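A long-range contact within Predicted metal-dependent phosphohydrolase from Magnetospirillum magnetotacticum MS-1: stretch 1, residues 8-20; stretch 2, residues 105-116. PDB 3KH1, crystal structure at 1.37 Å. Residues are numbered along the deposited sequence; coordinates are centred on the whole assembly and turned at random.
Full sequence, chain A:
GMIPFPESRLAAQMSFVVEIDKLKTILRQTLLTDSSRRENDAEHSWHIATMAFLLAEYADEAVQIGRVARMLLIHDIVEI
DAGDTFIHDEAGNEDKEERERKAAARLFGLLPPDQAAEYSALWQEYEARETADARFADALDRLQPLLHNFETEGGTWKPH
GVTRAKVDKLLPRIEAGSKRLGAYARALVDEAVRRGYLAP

Stretch 1 (8-20) SRLAAQMSFVVEI
Stretch 2 105-116: ARLFGLLPPDQA

One face of a helix (from Ser 8 to about Glu 19) packs against a bend between two helices of the same chain, burying 657 Å² in all. The bend comprises the helix carrying Ala 105 onward, a type I turn from Phe 108 to Leu 111, extended Leu 111 and Pro 112 (psi 162° and 153°), and a helix with Pro 112 at its N-cap position. The stretches run in opposite directions: CA atoms pair as Arg 9 with Pro 112 (5.8 Å), Ala 12 with Leu 111 (5.3 Å) and Phe 16 with Leu 110 (5.6 Å).

The closest of these approaches is at Ala 12, whose CB lies 3.4 Å from Leu 110 O and 4.0 Å from Pro 112 CD. Beside it, Phe 16 (chi1 t, chi2 81°) is the largest bump, filling a hollow lined by Leu 107, Phe 108, Leu 110 and Leu 111. Leu 111 (m, t) covers one ring face, its CG 4.0 Å from the centroid in a CH-pi contact, while Leu 107 O meets the edge, 3.2 Å from Phe 16 CD1. Phe 16 CZ reaches Phe 108 CD1 at 3.9 Å.

Leu 110 (m, t) points back toward the helix, its CD1 3.7 Å from Glu 19 CB. Ser 15 OG (chi1 p) donates to Ala 12 O (2.7 Å); water 1 bridges Ser 15 OG (3.3 Å) and Leu 110 O (2.7 Å).

Salt bridges close both ends. Extended Arg 9 (t, t, t, chi4 82°) lays one guanidinium face over Pro 112 CG and donates from NH1 to Asp 114 OD1 (2.8 Å) and from NH2 to Asp 114 OD2 (3.1 Å). Nearby, Gln 13 NE2 donates to Gln 115 OE1 (2.8 Å). At the other end, Arg 106 NH2 donates to Glu 19 OE2 (2.9 Å), meeting it edge-on.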

# COMPACT_ATOMS: atom_id res chain seq x y z
N SER A 8 8.68 9.12 -23.85
CA SER A 8 7.74 8.00 -23.96
C SER A 8 7.79 7.08 -22.76
O SER A 8 6.76 6.66 -22.27
CB SER A 8 8.05 7.17 -25.21
OG SER A 8 7.82 7.92 -26.38
N ARG A 9 8.99 6.78 -22.29
CA ARG A 9 9.11 5.82 -21.20
C ARG A 9 8.43 6.36 -19.94
O ARG A 9 7.65 5.65 -19.30
CB ARG A 9 10.60 5.51 -20.95
CG ARG A 9 10.84 4.64 -19.71
CD ARG A 9 12.32 4.29 -19.61
NE ARG A 9 12.55 3.47 -18.43
CZ ARG A 9 12.34 2.15 -18.38
NH1 ARG A 9 11.97 1.46 -19.44
NH2 ARG A 9 12.53 1.49 -17.24
N LEU A 10 8.75 7.59 -19.56
CA LEU A 10 8.19 8.19 -18.34
C LEU A 10 6.67 8.33 -18.55
O LEU A 10 5.92 8.12 -17.60
CB LEU A 10 8.89 9.52 -18.04
CG LEU A 10 8.42 10.18 -16.74
CD1 LEU A 10 8.52 9.28 -15.49
CD2 LEU A 10 9.20 11.49 -16.57
N ALA A 11 6.20 8.72 -19.73
CA ALA A 11 4.76 8.84 -19.92
C ALA A 11 4.05 7.50 -19.73
O ALA A 11 2.96 7.47 -19.15
CB ALA A 11 4.45 9.41 -21.29
N ALA A 12 4.66 6.42 -20.19
CA ALA A 12 4.08 5.09 -20.04
C ALA A 12 4.03 4.73 -18.56
O ALA A 12 2.99 4.28 -18.03
CB ALA A 12 4.87 4.03 -20.84
N GLN A 13 5.13 4.99 -17.84
CA GLN A 13 5.15 4.75 -16.39
C GLN A 13 4.07 5.54 -15.65
O GLN A 13 3.35 5.00 -14.81
CB GLN A 13 6.55 5.07 -15.83
CG GLN A 13 7.58 4.10 -16.36
CD GLN A 13 9.01 4.57 -16.14
OE1 GLN A 13 9.29 5.77 -16.20
NE2 GLN A 13 9.93 3.60 -15.84
N MSE A 14 3.89 6.81 -16.01
CA MSE A 14 2.87 7.63 -15.34
C MSE A 14 1.47 7.15 -15.69
O MSE A 14 0.59 7.17 -14.82
CB MSE A 14 3.00 9.11 -15.71
CG MSE A 14 4.28 9.73 -15.25
SE MSE A 14 4.63 9.50 -13.34
CE MSE A 14 6.07 10.72 -13.23
N SER A 15 1.26 6.66 -16.92
CA SER A 15 -0.04 6.15 -17.30
C SER A 15 -0.45 4.94 -16.42
O SER A 15 -1.61 4.84 -16.01
CB SER A 15 -0.08 5.81 -18.77
OG SER A 15 0.50 4.54 -19.09
N PHE A 16 0.53 4.11 -16.06
CA PHE A 16 0.28 2.99 -15.17
C PHE A 16 -0.01 3.48 -13.75
O PHE A 16 -0.98 3.04 -13.13
CB PHE A 16 1.49 2.05 -15.17
CG PHE A 16 1.31 0.79 -14.37
CD1 PHE A 16 0.62 -0.29 -14.89
CD2 PHE A 16 1.87 0.68 -13.12
CE1 PHE A 16 0.48 -1.45 -14.17
CE2 PHE A 16 1.70 -0.50 -12.39
CZ PHE A 16 1.04 -1.56 -12.95
N VAL A 17 0.79 4.44 -13.26
CA VAL A 17 0.60 5.05 -11.95
C VAL A 17 -0.83 5.59 -11.81
O VAL A 17 -1.49 5.38 -10.76
CB VAL A 17 1.67 6.09 -11.61
CG1 VAL A 17 1.31 6.85 -10.31
CG2 VAL A 17 3.09 5.43 -11.50
N VAL A 18 -1.30 6.29 -12.83
CA VAL A 18 -2.64 6.85 -12.79
C VAL A 18 -3.72 5.76 -12.84
O VAL A 18 -4.72 5.82 -12.10
CB VAL A 18 -2.82 7.91 -13.92
CG1 VAL A 18 -4.29 8.32 -14.09
CG2 VAL A 18 -1.89 9.13 -13.61
N GLU A 19 -3.55 4.78 -13.72
CA GLU A 19 -4.52 3.70 -13.91
C GLU A 19 -4.77 2.90 -12.64
O GLU A 19 -5.91 2.57 -12.31
CB GLU A 19 -4.06 2.78 -15.01
CG GLU A 19 -5.06 1.64 -15.31
CD GLU A 19 -6.39 2.05 -15.99
OE1 GLU A 19 -6.58 3.22 -16.39
OE2 GLU A 19 -7.25 1.15 -16.20
N ILE A 20 -3.71 2.66 -11.87
CA ILE A 20 -3.83 1.76 -10.73
C ILE A 20 -4.53 2.40 -9.55
O ILE A 20 -4.82 1.68 -8.58
CB ILE A 20 -2.47 1.09 -10.36
CG1 ILE A 20 -1.45 2.08 -9.83
CG2 ILE A 20 -1.92 0.25 -11.53
CD1 ILE A 20 -0.12 1.44 -9.30
N ALA A 105 -2.15 -8.60 -19.11
CA ALA A 105 -1.73 -8.08 -20.40
C ALA A 105 -2.09 -6.60 -20.62
O ALA A 105 -1.24 -5.83 -21.11
CB ALA A 105 -2.26 -8.95 -21.53
N ARG A 106 -3.29 -6.18 -20.24
CA ARG A 106 -3.72 -4.81 -20.45
C ARG A 106 -3.04 -3.87 -19.48
O ARG A 106 -2.57 -2.79 -19.86
CB ARG A 106 -5.23 -4.67 -20.31
CG ARG A 106 -5.71 -3.26 -20.66
CD ARG A 106 -7.18 -3.08 -20.37
NE ARG A 106 -7.47 -2.83 -18.95
CZ ARG A 106 -7.33 -1.65 -18.32
NH1 ARG A 106 -6.88 -0.56 -18.94
NH2 ARG A 106 -7.72 -1.54 -17.07
N LEU A 107 -3.03 -4.26 -18.20
CA LEU A 107 -2.57 -3.37 -17.15
C LEU A 107 -1.06 -3.25 -17.15
O LEU A 107 -0.53 -2.13 -17.23
CB LEU A 107 -3.11 -3.82 -15.79
CG LEU A 107 -4.63 -3.50 -15.63
CD1 LEU A 107 -5.28 -4.43 -14.64
CD2 LEU A 107 -4.80 -2.01 -15.32
N PHE A 108 -0.34 -4.36 -16.99
CA PHE A 108 1.13 -4.30 -17.07
C PHE A 108 1.58 -3.81 -18.45
O PHE A 108 2.63 -3.19 -18.55
CB PHE A 108 1.79 -5.64 -16.67
CG PHE A 108 1.48 -6.04 -15.24
CD1 PHE A 108 1.82 -5.22 -14.17
CD2 PHE A 108 0.82 -7.22 -14.94
CE1 PHE A 108 1.52 -5.56 -12.86
CE2 PHE A 108 0.52 -7.55 -13.61
CZ PHE A 108 0.87 -6.73 -12.61
N GLY A 109 0.76 -4.02 -19.48
CA GLY A 109 1.10 -3.59 -20.83
C GLY A 109 1.14 -2.08 -20.96
O GLY A 109 1.66 -1.58 -21.96
N LEU A 110 0.59 -1.33 -20.00
CA LEU A 110 0.75 0.13 -19.97
C LEU A 110 2.21 0.54 -19.72
O LEU A 110 2.64 1.62 -20.11
CB LEU A 110 -0.15 0.75 -18.91
CG LEU A 110 -1.67 0.66 -19.16
CD1 LEU A 110 -2.44 1.16 -17.93
CD2 LEU A 110 -2.09 1.42 -20.45
N LEU A 111 2.95 -0.29 -19.00
CA LEU A 111 4.34 0.03 -18.65
C LEU A 111 5.24 -0.07 -19.87
O LEU A 111 4.89 -0.72 -20.86
CB LEU A 111 4.83 -0.93 -17.56
CG LEU A 111 4.20 -0.72 -16.18
CD1 LEU A 111 4.40 -1.98 -15.33
CD2 LEU A 111 4.75 0.56 -15.54
N PRO A 112 6.43 0.56 -19.79
CA PRO A 112 7.42 0.26 -20.82
C PRO A 112 7.69 -1.25 -20.90
O PRO A 112 7.52 -1.94 -19.90
CB PRO A 112 8.68 0.99 -20.36
CG PRO A 112 8.30 1.79 -19.22
CD PRO A 112 6.96 1.42 -18.73
N PRO A 113 8.09 -1.76 -22.07
CA PRO A 113 8.24 -3.22 -22.22
C PRO A 113 9.06 -3.95 -21.16
O PRO A 113 8.67 -5.06 -20.78
CB PRO A 113 8.89 -3.36 -23.59
CG PRO A 113 8.36 -2.19 -24.34
CD PRO A 113 8.25 -1.06 -23.36
N ASP A 114 10.18 -3.38 -20.71
CA ASP A 114 11.01 -4.04 -19.71
C ASP A 114 10.23 -4.23 -18.39
O ASP A 114 10.21 -5.31 -17.82
CB ASP A 114 12.35 -3.32 -19.50
CG ASP A 114 12.19 -1.90 -18.93
OD1 ASP A 114 11.25 -1.20 -19.29
OD2 ASP A 114 13.03 -1.47 -18.13
N GLN A 115 9.54 -3.20 -17.97
CA GLN A 115 8.78 -3.28 -16.76
C GLN A 115 7.48 -4.05 -16.92
O GLN A 115 7.05 -4.73 -15.99
CB GLN A 115 8.49 -1.88 -16.22
CG GLN A 115 9.70 -1.17 -15.61
CD GLN A 115 9.35 0.18 -15.09
OE1 GLN A 115 8.78 1.00 -15.81
NE2 GLN A 115 9.72 0.44 -13.83
N ALA A 116 6.88 -3.98 -18.10
CA ALA A 116 5.67 -4.81 -18.37
C ALA A 116 6.01 -6.28 -18.12
O ALA A 116 5.25 -7.02 -17.46
CB ALA A 116 5.14 -4.63 -19.81
O HOH W 1 1.34 3.20 -21.94
O HOH W 2 -7.31 2.35 -18.92